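Local coordinates for MucR Phosphodiesterase (Pseudomonas aeruginosa, PDB 5M1T), which binds the ligand C2E and two magnesium ions through its EAL domain, a modified TIM-barrel fold, at residues 67-72 and 77-82; 39-44 and 94-99; 196-201 and 234-239. All blocks are in the same frame, centred on the assembly; numbering follows the deposited sequence.

Contact 1: 67-72 and 77-82. With C2E (9,9'-[(2R,3R,3aS,5S,7aR,9R,10R,10aS,12S,14aR)-3,5,10,12-tetrahydroxy-5,12-dioxidooctahydro-2H,7H-difuro[3,2-d:3',2'-j][1,3,7,9,2,8]tetraoxadiphosphacyclododecine-2,9-diyl]bis(2-amino-1,9-dihydro-6H-purin-6-one)), chain C.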
loop_
_atom_site.group_PDB
_atom_site.type_symbol
_atom_site.label_atom_id
_atom_site.label_comp_id
_atom_site.label_asym_id
_atom_site.label_seq_id
_atom_site.Cartn_x
_atom_site.Cartn_y
_atom_site.Cartn_z
ATOM N N LEU A 67 13.930 0.093 16.689
ATOM C CA LEU A 67 13.451 1.453 16.841
ATOM C C LEU A 67 14.481 2.471 16.272
ATOM O O LEU A 67 15.643 2.534 16.685
ATOM C CB LEU A 67 13.180 1.747 18.328
ATOM C CG LEU A 67 12.010 0.995 18.972
ATOM C CD1 LEU A 67 11.978 1.154 20.507
ATOM C CD2 LEU A 67 10.685 1.452 18.353
ATOM N N LEU A 68 14.029 3.272 15.319
ATOM C CA LEU A 68 14.905 4.147 14.594
ATOM C C LEU A 68 15.271 5.355 15.446
ATOM O O LEU A 68 14.427 5.902 16.171
ATOM C CB LEU A 68 14.226 4.586 13.299
ATOM C CG LEU A 68 15.031 5.416 12.277
ATOM C CD1 LEU A 68 16.181 4.611 11.726
ATOM C CD2 LEU A 68 14.116 5.901 11.151
ATOM N N ARG A 69 16.540 5.751 15.375
ATOM C CA ARG A 69 17.014 6.978 15.998
ATOM C C ARG A 69 17.838 7.792 14.980
ATOM O O ARG A 69 18.396 7.244 14.012
ATOM C CB ARG A 69 17.858 6.643 17.199
ATOM C CG ARG A 69 17.118 5.845 18.273
ATOM C CD ARG A 69 16.360 6.778 19.208
ATOM N NE ARG A 69 15.546 6.070 20.206
ATOM C CZ ARG A 69 14.356 5.499 19.992
ATOM N NH1 ARG A 69 13.806 5.483 18.797
ATOM N NH2 ARG A 69 13.715 4.918 20.988
ATOM N N TRP A 70 17.911 9.096 15.184
ATOM C CA TRP A 70 18.713 9.932 14.296
ATOM C C TRP A 70 19.753 10.681 15.139
ATOM O O TRP A 70 19.411 11.547 15.944
ATOM C CB TRP A 70 17.772 10.853 13.504
ATOM C CG TRP A 70 18.408 11.803 12.522
ATOM C CD1 TRP A 70 19.698 11.835 12.115
ATOM C CD2 TRP A 70 17.730 12.839 11.806
ATOM N NE1 TRP A 70 19.876 12.839 11.188
ATOM C CE2 TRP A 70 18.675 13.464 10.980
ATOM C CE3 TRP A 70 16.405 13.286 11.781
ATOM C CZ2 TRP A 70 18.345 14.539 10.133
ATOM C CZ3 TRP A 70 16.070 14.345 10.924
ATOM C CH2 TRP A 70 17.042 14.960 10.120
ATOM N N GLU A 71 21.010 10.291 15.000
ATOM C CA GLU A 71 22.109 11.004 15.637
ATOM C C GLU A 71 22.413 12.245 14.832
ATOM O O GLU A 71 23.152 12.208 13.859
ATOM C CB GLU A 71 23.382 10.164 15.700
ATOM C CG GLU A 71 23.235 8.866 16.452
ATOM C CD GLU A 71 24.490 8.011 16.366
ATOM O OE1 GLU A 71 25.249 8.126 15.351
ATOM O OE2 GLU A 71 24.710 7.243 17.324
ATOM N N HIS A 72 21.853 13.355 15.279
ATOM C CA HIS A 72 22.038 14.615 14.586
ATOM C C HIS A 72 23.248 15.416 15.121
ATOM O O HIS A 72 23.381 15.640 16.325
ATOM C CB HIS A 72 20.753 15.440 14.644
ATOM C CG HIS A 72 20.706 16.518 13.619
ATOM N ND1 HIS A 72 21.341 17.730 13.788
ATOM C CD2 HIS A 72 20.156 16.547 12.385
ATOM C CE1 HIS A 72 21.155 18.476 12.715
ATOM N NE2 HIS A 72 20.443 17.782 11.847
ATOM N N LEU A 77 20.548 13.093 19.571
ATOM C CA LEU A 77 19.762 11.911 19.257
ATOM C C LEU A 77 18.272 12.202 19.139
ATOM O O LEU A 77 17.585 12.383 20.125
ATOM C CB LEU A 77 20.013 10.855 20.319
ATOM C CG LEU A 77 19.624 9.461 19.855
ATOM C CD1 LEU A 77 20.654 8.907 18.893
ATOM C CD2 LEU A 77 19.482 8.541 21.057
ATOM N N ILE A 78 17.772 12.247 17.916
ATOM C CA ILE A 78 16.381 12.601 17.657
ATOM C C ILE A 78 15.535 11.323 17.566
ATOM O O ILE A 78 15.942 10.302 16.953
ATOM C CB ILE A 78 16.257 13.365 16.316
ATOM C CG1 ILE A 78 17.166 14.581 16.308
ATOM C CG2 ILE A 78 14.827 13.795 16.044
ATOM C CD1 ILE A 78 16.991 15.492 15.102
ATOM N N THR A 79 14.356 11.389 18.183
ATOM C CA THR A 79 13.416 10.267 18.203
ATOM C C THR A 79 12.477 10.337 17.017
ATOM O O THR A 79 12.184 11.399 16.511
ATOM C CB THR A 79 12.596 10.207 19.526
ATOM O OG1 THR A 79 11.934 11.458 19.782
ATOM C CG2 THR A 79 13.536 9.862 20.699
ATOM N N PRO A 80 11.983 9.189 16.576
ATOM C CA PRO A 80 11.245 9.183 15.330
ATOM C C PRO A 80 9.922 9.976 15.314
ATOM O O PRO A 80 9.465 10.348 14.253
ATOM C CB PRO A 80 11.049 7.693 15.052
ATOM C CG PRO A 80 11.148 7.018 16.366
ATOM C CD PRO A 80 11.955 7.887 17.264
ATOM N N GLY A 81 9.318 10.245 16.458
ATOM C CA GLY A 81 8.137 11.104 16.496
ATOM C C GLY A 81 8.443 12.491 15.956
ATOM O O GLY A 81 7.538 13.209 15.497
ATOM N N GLN A 82 9.717 12.885 16.012
ATOM C CA GLN A 82 10.122 14.210 15.587
ATOM C C GLN A 82 10.402 14.315 14.079
ATOM O O GLN A 82 10.553 15.415 13.559
ATOM C CB GLN A 82 11.349 14.649 16.359
ATOM C CG GLN A 82 11.103 14.766 17.855
ATOM C CD GLN A 82 12.405 14.901 18.627
ATOM O OE1 GLN A 82 13.172 15.835 18.391
ATOM N NE2 GLN A 82 12.674 13.963 19.550
HETATM P P1 C2E C . 5.913 2.135 18.717
HETATM O O2P C2E C . 5.873 1.127 17.602
HETATM O O1P C2E C . 4.721 2.113 19.651
HETATM O "O5'" C2E C . 7.255 1.873 19.538
HETATM C "C5'" C2E C . 7.260 1.902 20.948
HETATM C "C4'" C2E C . 7.608 3.280 21.464
HETATM O "O4'" C2E C . 7.406 3.292 22.890
HETATM C "C3'" C2E C . 9.068 3.636 21.238
HETATM O "O3'" C2E C . 9.171 5.046 21.048
HETATM C "C2'" C2E C . 9.741 3.266 22.542
HETATM O "O2'" C2E C . 10.938 4.006 22.789
HETATM C "C1'" C2E C . 8.638 3.658 23.515
HETATM N N9 C2E C . 8.721 2.989 24.812
HETATM C C8 C2E C . 9.015 1.699 25.041
HETATM N N7 C2E C . 8.986 1.445 26.368
HETATM C C5 C2E C . 8.655 2.585 26.992
HETATM C C6 C2E C . 8.450 3.005 28.382
HETATM O O6 C2E C . 8.573 2.176 29.312
HETATM N N1 C2E C . 8.121 4.289 28.596
HETATM C C2 C2E C . 7.986 5.183 27.589
HETATM N N2 C2E C . 7.659 6.466 27.867
HETATM N N3 C2E C . 8.150 4.858 26.294
HETATM C C4 C2E C . 8.487 3.599 25.957
HETATM P P11 C2E C . 10.055 5.648 19.848
HETATM O O21 C2E C . 11.346 4.852 19.755
HETATM O O11 C2E C . 10.348 7.081 20.142
HETATM O O5A C2E C . 9.210 5.454 18.504
HETATM C C5A C2E C . 7.929 6.082 18.405
HETATM C C4A C2E C . 7.177 5.520 17.218
HETATM O O4A C2E C . 7.915 5.715 16.016
HETATM C C3A C2E C . 7.007 4.025 17.285
HETATM O O3A C2E C . 5.938 3.636 18.130
HETATM C C2A C2E C . 6.771 3.657 15.844
HETATM O O2A C2E C . 5.429 3.910 15.453
HETATM C C1A C2E C . 7.657 4.635 15.113
HETATM N N91 C2E C . 8.919 3.969 14.682
HETATM C C81 C2E C . 10.054 3.769 15.384
HETATM N N71 C2E C . 10.992 3.150 14.618
HETATM C C51 C2E C . 10.436 2.956 13.409
HETATM C C61 C2E C . 10.849 2.355 12.129
HETATM O O61 C2E C . 11.987 1.851 12.007
HETATM N N11 C2E C . 9.963 2.358 11.118
HETATM C C21 C2E C . 8.726 2.883 11.253
HETATM N N21 C2E C . 7.881 2.859 10.208
HETATM N N31 C2E C . 8.274 3.449 12.393
HETATM C C41 C2E C . 9.080 3.491 13.469
#
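Trp70 and Ile78 form the hydrogen-bonded antiparallel pair of a beta hairpin in which strand 61-72 folds back on the chain after it. Trp70 N reaches Ile78 O at 2.9 Å, and Ile78 N returns to Trp70 O at 2.7 Å, nearly straight. Glu71 and Leu77 make the adjoining non-hydrogen-bonded pair.

C2E is hydrogen-bonded by the Arg69 side chain and the Leu68 backbone. Leu68, next to the leucine of the Glu-Ala-Leu signature that starts at Glu65, donates its N to C2E N71 at 3.1 Å. The Arg69 chain bends at chi2 (-85°) and brings NH1 and NH2 to one phosphate oxygen, C2E O21, each at 2.7 Å; sharing that oxygen, both bonds are bent (134° and 136°). NH1 also bonds Leu68 O, which should help fix its rotation, while Thr79 CG2 lies over one guanidinium face. Pro80 packs against ligand and strand, its CG 3.3 Å from C2E O5A and its CD against Leu68 O and Arg69 NH1.

Among apolar contacts, Ile78 CD1 sits over one Trp70 face, 4.0 Å from Trp70 CE3. The Leu77 side chain crosses that of Glu71 obliquely, with Leu77 CD1 3.6 Å from Glu71 CG.

Strand 46-55 pairs with the other edge of 67-72. Trp70 lies against helix 32-38 and bonds Gln45, His72 bonds Asp36 of that helix, and Leu68 packs on helix 93-113.

Contact 2: 39-44 and 94-99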
loop_
_atom_site.group_PDB
_atom_site.type_symbol
_atom_site.label_atom_id
_atom_site.label_comp_id
_atom_site.label_asym_id
_atom_site.label_seq_id
_atom_site.Cartn_x
_atom_site.Cartn_y
_atom_site.Cartn_z
ATOM N N GLN A 39 19.551 13.861 3.638
ATOM C CA GLN A 39 20.912 13.375 3.549
ATOM C C GLN A 39 21.319 12.469 4.705
ATOM O O GLN A 39 22.491 12.105 4.791
ATOM C CB GLN A 39 21.895 14.538 3.410
ATOM C CG GLN A 39 22.123 15.345 4.672
ATOM C CD GLN A 39 23.103 16.482 4.425
ATOM O OE1 GLN A 39 23.405 16.804 3.284
ATOM N NE2 GLN A 39 23.589 17.101 5.494
ATOM N N ALA A 40 20.369 12.113 5.575
ATOM C CA ALA A 40 20.698 11.385 6.815
ATOM C C ALA A 40 21.321 10.003 6.575
ATOM O O ALA A 40 22.262 9.629 7.272
ATOM C CB ALA A 40 19.483 11.281 7.755
ATOM N N LEU A 41 20.806 9.255 5.600
ATOM C CA LEU A 41 21.441 7.983 5.204
ATOM C C LEU A 41 22.838 8.187 4.594
ATOM O O LEU A 41 23.760 7.469 4.931
ATOM C CB LEU A 41 20.575 7.228 4.197
ATOM C CG LEU A 41 19.290 6.621 4.721
ATOM C CD1 LEU A 41 18.433 6.181 3.548
ATOM C CD2 LEU A 41 19.633 5.457 5.640
ATOM N N GLU A 42 22.987 9.161 3.695
ATOM C CA GLU A 42 24.312 9.489 3.124
ATOM C C GLU A 42 25.315 9.825 4.217
ATOM O O GLU A 42 26.477 9.493 4.111
ATOM C CB GLU A 42 24.229 10.655 2.118
ATOM C CG GLU A 42 25.581 11.210 1.659
ATOM C CD GLU A 42 26.454 10.219 0.869
ATOM O OE1 GLU A 42 27.681 10.178 1.120
ATOM O OE2 GLU A 42 25.919 9.478 0.019
ATOM N N ARG A 43 24.848 10.458 5.288
ATOM C CA ARG A 43 25.734 10.878 6.359
ATOM C C ARG A 43 25.873 9.836 7.478
ATOM O O ARG A 43 26.546 10.112 8.455
ATOM C CB ARG A 43 25.235 12.208 6.960
ATOM C CG ARG A 43 24.998 13.345 5.965
ATOM C CD ARG A 43 26.222 14.206 5.710
ATOM N NE ARG A 43 26.273 14.614 4.291
ATOM C CZ ARG A 43 27.051 14.051 3.341
ATOM N NH1 ARG A 43 27.893 13.053 3.612
ATOM N NH2 ARG A 43 26.986 14.484 2.092
ATOM N N ARG A 44 25.250 8.669 7.335
ATOM C CA ARG A 44 25.223 7.583 8.354
ATOM C C ARG A 44 24.754 8.068 9.715
ATOM O O ARG A 44 25.236 7.653 10.758
ATOM C CB ARG A 44 26.564 6.864 8.527
ATOM C CG ARG A 44 27.311 6.521 7.253
ATOM C CD ARG A 44 26.566 5.594 6.312
ATOM N NE ARG A 44 27.553 4.810 5.567
ATOM C CZ ARG A 44 27.283 3.729 4.829
ATOM N NH1 ARG A 44 26.029 3.275 4.692
ATOM N NH2 ARG A 44 28.285 3.111 4.209
ATOM N N VAL A 94 10.270 5.413 2.517
ATOM C CA VAL A 94 10.477 4.200 1.748
ATOM C C VAL A 94 11.947 3.697 1.859
ATOM O O VAL A 94 12.193 2.543 2.179
ATOM C CB VAL A 94 10.105 4.397 0.277
ATOM C CG1 VAL A 94 10.617 3.219 -0.557
ATOM C CG2 VAL A 94 8.593 4.588 0.113
ATOM N N GLN A 95 12.913 4.573 1.601
ATOM C CA GLN A 95 14.288 4.128 1.565
ATOM C C GLN A 95 14.836 4.064 2.980
ATOM O O GLN A 95 15.693 3.241 3.276
ATOM C CB GLN A 95 15.140 4.994 0.623
ATOM C CG GLN A 95 14.967 4.614 -0.854
ATOM C CD GLN A 95 15.462 3.219 -1.185
ATOM O OE1 GLN A 95 16.295 2.652 -0.486
ATOM N NE2 GLN A 95 14.956 2.660 -2.268
ATOM N N ILE A 96 14.301 4.882 3.871
ATOM C CA ILE A 96 14.636 4.761 5.290
ATOM C C ILE A 96 14.204 3.385 5.784
ATOM O O ILE A 96 14.923 2.726 6.513
ATOM C CB ILE A 96 13.992 5.894 6.110
ATOM C CG1 ILE A 96 14.692 7.221 5.765
ATOM C CG2 ILE A 96 14.110 5.603 7.599
ATOM C CD1 ILE A 96 14.065 8.446 6.412
ATOM N N GLY A 97 13.046 2.938 5.335
ATOM C CA GLY A 97 12.535 1.628 5.689
ATOM C C GLY A 97 13.309 0.476 5.078
ATOM O O GLY A 97 13.522 -0.536 5.733
ATOM N N GLU A 98 13.730 0.614 3.830
ATOM C CA GLU A 98 14.664 -0.361 3.243
ATOM C C GLU A 98 15.894 -0.516 4.098
ATOM O O GLU A 98 16.346 -1.611 4.318
ATOM C CB GLU A 98 15.111 0.078 1.839
ATOM C CG GLU A 98 14.023 0.029 0.790
ATOM C CD GLU A 98 13.507 -1.367 0.539
ATOM O OE1 GLU A 98 12.317 -1.455 0.250
ATOM O OE2 GLU A 98 14.255 -2.378 0.646
ATOM N N TRP A 99 16.448 0.596 4.564
ATOM C CA TRP A 99 17.661 0.560 5.362
ATOM C C TRP A 99 17.380 -0.081 6.730
ATOM O O TRP A 99 18.128 -0.922 7.206
ATOM C CB TRP A 99 18.271 1.951 5.528
ATOM C CG TRP A 99 19.471 1.859 6.380
ATOM C CD1 TRP A 99 20.709 1.502 5.985
ATOM C CD2 TRP A 99 19.528 2.021 7.797
ATOM N NE1 TRP A 99 21.549 1.458 7.057
ATOM C CE2 TRP A 99 20.856 1.790 8.184
ATOM C CE3 TRP A 99 18.591 2.370 8.769
ATOM C CZ2 TRP A 99 21.281 1.877 9.510
ATOM C CZ3 TRP A 99 18.997 2.460 10.081
ATOM C CH2 TRP A 99 20.332 2.203 10.447
#
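Leu41 meets Trp99 with a single methyl: CD2 lies over one face of the indole, 3.7 Å from Trp99 CG and nearer the rim than the middle of the ring system. The approach is a CH-pi contact to the five-membered ring, with CD2 4.1 Å from its centroid and 27° off the normal. The other branch of the same leucine serves the helix backbone: Leu41 CD1 comes to 4.0 Å from Gln95 O, and more loosely to Ile96 CG1 at 4.5 Å. No hydrogen bond crosses between the segments, so the join rests on these two methyls. The indole is presented by Trp99 CG standing anti to the backbone N (chi1 178°), which sets the five-membered ring beside Leu41 while the six-membered ring runs on toward Leu68.

Gln95 and Trp99 are one turn apart on helix 93-113, and Trp99 N bonds to Gln95 O at 3.0 Å; the carbonyl that Leu41 CD1 approaches is thus already engaged in the helix. In the TIM-barrel-like EAL fold this helix comes after the second strand, 61-72, and the short helix 84-90, whereas 39-44 links the N-terminal helix 32-38 to the first strand, 46-55.

On the loop side, Leu41 opens a type I beta turn that ends at Arg44, whose N bonds to Leu41 O at 3.1 Å. Within the turn, Arg43 N bonds back to Gln39 O. Further out, Leu46 touches the side chains of Ala40, Leu41 and Ile96, and Leu68 backs both Ile96 and Trp99.

Contact 3: 196-201 and 234-239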
loop_
_atom_site.group_PDB
_atom_site.type_symbol
_atom_site.label_atom_id
_atom_site.label_comp_id
_atom_site.label_asym_id
_atom_site.label_seq_id
_atom_site.Cartn_x
_atom_site.Cartn_y
_atom_site.Cartn_z
ATOM N N LEU A 196 -14.644 -9.471 13.470
ATOM C CA LEU A 196 -14.611 -10.389 12.334
ATOM C C LEU A 196 -13.247 -10.406 11.641
ATOM O O LEU A 196 -12.625 -11.453 11.501
ATOM C CB LEU A 196 -15.700 -10.042 11.331
ATOM C CG LEU A 196 -15.760 -10.989 10.141
ATOM C CD1 LEU A 196 -15.885 -12.441 10.623
ATOM C CD2 LEU A 196 -16.926 -10.583 9.234
ATOM N N TYR A 197 -12.765 -9.247 11.229
ATOM C CA TYR A 197 -11.470 -9.196 10.545
ATOM C C TYR A 197 -10.330 -9.395 11.522
ATOM O O TYR A 197 -9.259 -9.866 11.134
ATOM C CB TYR A 197 -11.272 -7.892 9.780
ATOM C CG TYR A 197 -12.008 -7.858 8.493
ATOM C CD1 TYR A 197 -11.489 -8.474 7.354
ATOM C CD2 TYR A 197 -13.224 -7.193 8.401
ATOM C CE1 TYR A 197 -12.189 -8.440 6.138
ATOM C CE2 TYR A 197 -13.941 -7.140 7.216
ATOM C CZ TYR A 197 -13.432 -7.763 6.085
ATOM O OH TYR A 197 -14.180 -7.685 4.919
ATOM N N LEU A 198 -10.535 -9.051 12.785
ATOM C CA LEU A 198 -9.499 -9.314 13.764
ATOM C C LEU A 198 -9.209 -10.823 13.859
ATOM O O LEU A 198 -8.061 -11.226 14.027
ATOM C CB LEU A 198 -9.882 -8.722 15.113
ATOM C CG LEU A 198 -8.774 -8.504 16.128
ATOM C CD1 LEU A 198 -7.542 -7.849 15.502
ATOM C CD2 LEU A 198 -9.311 -7.670 17.275
ATOM N N LYS A 199 -10.230 -11.648 13.691
ATOM C CA LYS A 199 -10.054 -13.105 13.705
ATOM C C LYS A 199 -9.477 -13.603 12.351
ATOM O O LYS A 199 -8.618 -14.491 12.310
ATOM C CB LYS A 199 -11.401 -13.765 14.056
ATOM C CG LYS A 199 -11.448 -15.283 14.064
ATOM C CD LYS A 199 -10.434 -15.874 15.024
ATOM C CE LYS A 199 -10.176 -17.350 14.707
ATOM N NZ LYS A 199 -8.962 -17.817 15.425
ATOM N N ARG A 200 -9.919 -13.009 11.251
ATOM C CA ARG A 200 -9.465 -13.440 9.936
ATOM C C ARG A 200 -8.016 -13.117 9.639
ATOM O O ARG A 200 -7.394 -13.860 8.925
ATOM C CB ARG A 200 -10.327 -12.829 8.826
ATOM C CG ARG A 200 -11.638 -13.560 8.660
ATOM C CD ARG A 200 -12.211 -13.443 7.260
ATOM N NE ARG A 200 -13.634 -13.816 7.312
ATOM C CZ ARG A 200 -14.594 -13.306 6.539
ATOM N NH1 ARG A 200 -14.315 -12.366 5.619
ATOM N NH2 ARG A 200 -15.845 -13.742 6.712
ATOM N N LEU A 201 -7.506 -12.011 10.163
ATOM C CA LEU A 201 -6.129 -11.633 9.931
ATOM C C LEU A 201 -5.179 -12.670 10.539
ATOM O O LEU A 201 -5.401 -13.157 11.640
ATOM C CB LEU A 201 -5.830 -10.231 10.500
ATOM C CG LEU A 201 -6.574 -9.041 9.883
ATOM C CD1 LEU A 201 -6.220 -7.743 10.587
ATOM C CD2 LEU A 201 -6.314 -8.902 8.398
ATOM N N ARG A 234 -6.605 -14.068 24.437
ATOM C CA ARG A 234 -6.902 -15.421 24.912
ATOM C C ARG A 234 -7.983 -16.125 24.031
ATOM O O ARG A 234 -7.823 -17.299 23.655
ATOM C CB ARG A 234 -7.342 -15.382 26.385
ATOM C CG ARG A 234 -7.642 -16.745 26.965
ATOM C CD ARG A 234 -8.180 -16.681 28.396
ATOM N NE ARG A 234 -9.230 -15.680 28.650
ATOM C CZ ARG A 234 -10.545 -15.851 28.497
ATOM N NH1 ARG A 234 -11.067 -17.001 28.047
ATOM N NH2 ARG A 234 -11.367 -14.846 28.814
ATOM N N THR A 235 -9.028 -15.396 23.648
ATOM C CA THR A 235 -10.136 -15.983 22.901
ATOM C C THR A 235 -9.881 -16.067 21.398
ATOM O O THR A 235 -10.440 -16.924 20.746
ATOM C CB THR A 235 -11.455 -15.196 23.118
ATOM O OG1 THR A 235 -11.296 -13.835 22.680
ATOM C CG2 THR A 235 -11.865 -15.211 24.586
ATOM N N LEU A 236 -9.063 -15.162 20.846
ATOM C CA LEU A 236 -8.692 -15.211 19.432
ATOM C C LEU A 236 -7.325 -15.875 19.165
ATOM O O LEU A 236 -6.846 -15.916 18.023
ATOM C CB LEU A 236 -8.673 -13.800 18.848
ATOM C CG LEU A 236 -9.969 -13.028 18.941
ATOM C CD1 LEU A 236 -9.712 -11.576 18.580
ATOM C CD2 LEU A 236 -10.991 -13.683 18.032
ATOM N N ASN A 237 -6.691 -16.356 20.222
ATOM C CA ASN A 237 -5.440 -17.082 20.104
ATOM C C ASN A 237 -4.314 -16.200 19.585
ATOM O O ASN A 237 -3.629 -16.532 18.625
ATOM C CB ASN A 237 -5.613 -18.308 19.194
ATOM C CG ASN A 237 -4.533 -19.331 19.418
ATOM O OD1 ASN A 237 -4.093 -19.527 20.543
ATOM N ND2 ASN A 237 -4.082 -19.977 18.345
ATOM N N LEU A 238 -4.136 -15.064 20.237
ATOM C CA LEU A 238 -3.062 -14.171 19.912
ATOM C C LEU A 238 -2.252 -13.910 21.187
ATOM O O LEU A 238 -2.827 -13.683 22.273
ATOM C CB LEU A 238 -3.627 -12.862 19.359
ATOM C CG LEU A 238 -4.475 -13.011 18.110
ATOM C CD1 LEU A 238 -5.267 -11.747 17.848
ATOM C CD2 LEU A 238 -3.639 -13.390 16.893
ATOM N N LYS A 239 -0.934 -13.959 21.062
ATOM C CA LYS A 239 -0.086 -13.531 22.148
ATOM C C LYS A 239 -0.341 -12.045 22.418
ATOM O O LYS A 239 -0.542 -11.260 21.479
ATOM C CB LYS A 239 1.400 -13.728 21.795
ATOM C CG LYS A 239 1.839 -15.163 21.567
ATOM C CD LYS A 239 1.575 -16.002 22.800
ATOM C CE LYS A 239 2.407 -17.287 22.839
ATOM N NZ LYS A 239 1.791 -18.223 23.847
HETATM O O HOH W 1 -9.288 -18.555 18.496
#
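Leu236 has its CG anti to the carbonyl carbon (chi1 -58°), and its two methyls spread over successive residues of the facing helix, CD1 to Leu198 and CD2 to Lys199. Lys199 CG stands opposite the backbone N (chi1 177°), and the chain bends at chi2 (58°), a fold that swings its aliphatic part alongside Leu236. The two helices, 195-200 and 220-236, belong to the beta/alpha succession of the EAL barrel: the first runs between strands 182-188 and 205-208, and the second is the longer of the two helices in the beta-alpha-beta crossover between the parallel strands 205-208 and 239-243.

Leu198 and Leu236 cross at about a right angle, with Leu236 CD1 4.0 Å from Leu198 CG and almost as close to Leu198 CD2. Lys199 and Leu236 instead run past each other in opposite directions, so that Leu236 CD2 lies 3.8 Å from Lys199 CD and 4.0 Å from Lys199 CB. Leu198 faces the buried side of this small apolar patch, while Lys199 covers its solvent side with methylenes and sends its charged end onward.

Next to Leu236, Asn237 is the first residue to leave helical phi/psi, with positive phi, and the chain passes through Leu238 into strand 239-243. Leu238 rests on Leu206 of the neighbouring strand, as Leu201, at the end of the other helix, rests on Leu170 and Leu173 of helix 166-178.

No direct hydrogen bond spans the segments, but one water does: it accepts from Lys199 NZ at 3.2 Å and donates to Thr235 O at 3.0 Å.

In the fold
Contacts 1 and 2 adjoin, their centres 12 Å apart, and share a core: Leu68 CD2 packs on Ile96 CG2 at 3.6 Å, and Trp70 reaches Ala40. Contact 3 lies across the chain's centre, about 33 Å from contact 1 and 35 Å from contact 2, centre to centre. Contact 1 is the most buried and the most polar, combining strand pairing with a grip on C2E. Contact 2, partly buried, fastens a loop to helix 93-113 through the two methyls of one leucine, set on a tryptophan face and the helix backbone. Contact 3, also partly buried, joins two helices of the barrel's outer layer through leucines, with a lysine and a water at its wet margin.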